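Long-range contact in pseudoazurin (Blue copper protein) (Sinorhizobium meliloti, PDB 3TU6), which binds a single copper ion in a cupredoxin barrel and probably carries electrons in the periplasm: residues R16-F20 / H83-I89. Residues are numbered along the deposited sequence; the frame is centred on the assembly and turned at random.
Sequences RVMAF and HVGMGMI. With CU (copper (II) ion), chain B.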
ATOM      1  N   ARG A  16      -8.719   4.239 -12.182  1.00 32.73           N
ATOM      2  CA  ARG A  16      -9.173   3.730 -10.887  1.00 31.17           C
ATOM      3  C   ARG A  16      -9.876   4.818 -10.080  1.00 28.99           C
ATOM      4  O   ARG A  16      -9.410   5.956 -10.029  1.00 29.49           O
ATOM      5  CB  ARG A  16      -7.997   3.189 -10.073  1.00 30.32           C
ATOM      6  CG  ARG A  16      -7.357   1.927 -10.631  1.00 34.19           C
ATOM      7  CD  ARG A  16      -6.172   1.508  -9.774  1.00 33.34           C
ATOM      8  NE  ARG A  16      -5.094   2.499  -9.819  1.00 32.70           N
ATOM      9  CZ  ARG A  16      -4.156   2.660  -8.886  1.00 33.78           C
ATOM     10  NH1 ARG A  16      -4.135   1.904  -7.790  1.00 33.93           N
ATOM     11  NH2 ARG A  16      -3.229   3.599  -9.047  1.00 31.93           N
ATOM     12  N   VAL A  17     -10.994   4.456  -9.453  1.00 29.25           N
ATOM     13  CA  VAL A  17     -11.736   5.358  -8.572  1.00 28.54           C
ATOM     14  C   VAL A  17     -11.398   5.018  -7.124  1.00 26.32           C
ATOM     15  O   VAL A  17     -11.585   3.879  -6.697  1.00 25.23           O
ATOM     16  CB  VAL A  17     -13.256   5.231  -8.788  1.00 30.38           C
ATOM     17  CG1 VAL A  17     -14.010   6.170  -7.853  1.00 28.54           C
ATOM     18  CG2 VAL A  17     -13.611   5.517 -10.241  1.00 31.30           C
ATOM     19  N   MET A  18     -10.918   6.015  -6.378  1.00 26.23           N
ATOM     20  CA  MET A  18     -10.350   5.820  -5.037  1.00 23.77           C
ATOM     21  C   MET A  18      -9.096   4.949  -5.141  1.00 23.68           C
ATOM     22  O   MET A  18      -9.167   3.717  -5.040  1.00 22.64           O
ATOM     23  CB  MET A  18     -11.370   5.201  -4.066  1.00 25.99           C
ATOM     24  CG  MET A  18     -12.750   5.855  -4.052  1.00 23.30           C
ATOM     25  SD  MET A  18     -12.736   7.600  -3.597  1.00 27.10           S
ATOM     26  CE  MET A  18     -12.932   8.369  -5.201  1.00 23.25           C
ATOM     27  N   ALA A  19      -7.946   5.588  -5.342  1.00 21.29           N
ATOM     28  CA  ALA A  19      -6.721   4.856  -5.657  1.00 21.18           C
ATOM     29  C   ALA A  19      -5.460   5.504  -5.096  1.00 20.21           C
ATOM     30  O   ALA A  19      -5.345   6.729  -5.051  1.00 20.66           O
ATOM     31  CB  ALA A  19      -6.592   4.701  -7.168  1.00 20.79           C
ATOM     32  N   PHE A  20      -4.521   4.662  -4.669  1.00 19.19           N
ATOM     33  CA  PHE A  20      -3.165   5.102  -4.366  1.00 19.11           C
ATOM     34  C   PHE A  20      -2.345   5.045  -5.654  1.00 19.71           C
ATOM     35  O   PHE A  20      -2.389   4.039  -6.369  1.00 19.34           O
ATOM     36  CB  PHE A  20      -2.522   4.210  -3.306  1.00 17.44           C
ATOM     37  CG  PHE A  20      -3.178   4.293  -1.955  1.00 17.59           C
ATOM     38  CD1 PHE A  20      -2.944   5.377  -1.118  1.00 23.91           C
ATOM     39  CD2 PHE A  20      -4.014   3.276  -1.511  1.00 26.46           C
ATOM     40  CE1 PHE A  20      -3.543   5.448   0.137  1.00 18.85           C
ATOM     41  CE2 PHE A  20      -4.614   3.342  -0.260  1.00 21.41           C
ATOM     42  CZ  PHE A  20      -4.381   4.428   0.563  1.00 19.38           C
ATOM     43  N   HIS A  83     -12.323   3.920   1.942  1.00 19.50           N
ATOM     44  CA  HIS A  83     -12.539   3.405   0.587  1.00 18.11           C
ATOM     45  C   HIS A  83     -11.965   2.006   0.328  1.00 17.92           C
ATOM     46  O   HIS A  83     -11.891   1.579  -0.825  1.00 18.64           O
ATOM     47  CB  HIS A  83     -11.975   4.396  -0.436  1.00 17.51           C
ATOM     48  CG  HIS A  83     -12.458   5.801  -0.241  1.00 16.06           C
ATOM     49  ND1 HIS A  83     -11.618   6.833   0.118  1.00 21.29           N
ATOM     50  CD2 HIS A  83     -13.695   6.340  -0.342  1.00 16.61           C
ATOM     51  CE1 HIS A  83     -12.316   7.950   0.220  1.00 17.47           C
ATOM     52  NE2 HIS A  83     -13.578   7.679  -0.053  1.00 20.01           N
ATOM     53  N   VAL A  84     -11.578   1.284   1.381  1.00 18.48           N
ATOM     54  CA  VAL A  84     -11.016  -0.060   1.204  1.00 17.60           C
ATOM     55  C   VAL A  84     -12.010  -0.992   0.507  1.00 19.66           C
ATOM     56  O   VAL A  84     -11.627  -1.750  -0.385  1.00 18.98           O
ATOM     57  CB  VAL A  84     -10.538  -0.700   2.535  1.00 19.35           C
ATOM     58  CG1 VAL A  84     -11.678  -0.818   3.539  1.00 20.20           C
ATOM     59  CG2 VAL A  84      -9.907  -2.065   2.266  1.00 13.31           C
ATOM     60  N   GLY A  85     -13.281  -0.909   0.892  1.00 20.14           N
ATOM     61  CA  GLY A  85     -14.337  -1.706   0.270  1.00 21.76           C
ATOM     62  C   GLY A  85     -14.542  -1.393  -1.204  1.00 22.59           C
ATOM     63  O   GLY A  85     -15.016  -2.240  -1.960  1.00 17.43           O
ATOM     64  N   MET A  86     -14.186  -0.171  -1.602  1.00 22.10           N
ATOM     65  CA  MET A  86     -14.217   0.248  -3.004  1.00 23.30           C
ATOM     66  C   MET A  86     -12.938  -0.141  -3.756  1.00 23.79           C
ATOM     67  O   MET A  86     -12.833   0.090  -4.961  1.00 26.46           O
ATOM     68  CB  MET A  86     -14.420   1.763  -3.097  1.00 23.57           C
ATOM     69  CG  MET A  86     -15.687   2.267  -2.416  1.00 22.68           C
ATOM     70  SD  MET A  86     -15.882   4.055  -2.550  1.00 28.63           S
ATOM     71  CE  MET A  86     -16.199   4.230  -4.305  1.00 27.65           C
ATOM     72  N   GLY A  87     -11.968  -0.712  -3.044  1.00 22.33           N
ATOM     73  CA  GLY A  87     -10.745  -1.237  -3.652  1.00 21.18           C
ATOM     74  C   GLY A  87      -9.499  -0.389  -3.458  1.00 19.12           C
ATOM     75  O   GLY A  87      -8.478  -0.643  -4.098  1.00 16.99           O
ATOM     76  N   MET A  88      -9.563   0.604  -2.571  1.00 17.37           N
ATOM     77  CA  MET A  88      -8.432   1.506  -2.359  1.00 16.58           C
ATOM     78  C   MET A  88      -7.391   0.892  -1.421  1.00 19.26           C
ATOM     79  O   MET A  88      -7.341   1.203  -0.226  1.00 16.07           O
ATOM     80  CB  MET A  88      -8.904   2.867  -1.832  1.00 16.55           C
ATOM     81  CG  MET A  88      -7.796   3.910  -1.789  1.00 14.25           C
ATOM     82  SD  MET A  88      -8.377   5.616  -1.732  1.00 18.17           S
ATOM     83  CE  MET A  88      -6.811   6.484  -1.749  1.00 19.63           C
ATOM     84  N   ILE A  89      -6.571   0.002  -1.976  1.00 20.79           N
ATOM     85  CA  ILE A  89      -5.411  -0.535  -1.271  1.00 20.86           C
ATOM     86  C   ILE A  89      -4.153  -0.319  -2.109  1.00 21.02           C
ATOM     87  O   ILE A  89      -4.230  -0.078  -3.318  1.00 19.45           O
ATOM     88  CB  ILE A  89      -5.568  -2.040  -0.937  1.00 20.86           C
ATOM     89  CG1 ILE A  89      -5.791  -2.873  -2.204  1.00 19.66           C
ATOM     90  CG2 ILE A  89      -6.722  -2.250   0.032  1.00 24.26           C
ATOM     91  CD1 ILE A  89      -5.660  -4.369  -1.971  1.00 17.60           C
TER
HETATM   92 CU    CU B 201      -9.546   6.762   0.157  1.00 19.69          CU
HETATM   93  O   HOH W   1      -5.274  -0.438  -6.324  1.00 30.84           O
HETATM   94  O   HOH W   2      -5.417   1.849  -4.756  1.00 16.52           O
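In cupredoxins copper ligands sit on a loop between two strands of the barrel, and this contact, in which residues 16-20 pack against that loop, is a worked example. Residues 83-89 curl so that Met88 N reaches back to His83 O (3.1 Å), and both side chains face copper, whose remaining ligands are His42 and Cys80. The Met18 side chain, at the corner where residues 16-20 change direction, is the bump that fills the hollow lined by His83, Met86 and Met88. Met18 SD sits over one face of the His83 imidazole, 3.6 Å from the centroid, a sulfur-aromatic contact, while Met18 CG meets Met86 CE at 3.8 Å. Deeper in, the extended Met88 side chain wedges between Met18 and Phe20, its CE 3.9 Å from the Phe20 ring centroid and almost on the ring normal, while Met88 SD binds copper at 2.5 Å. No direct hydrogen bond joins the segments; water does so instead, one molecule accepting from Phe20 N (3.0 Å) and donating to Ile89 O (2.7 Å).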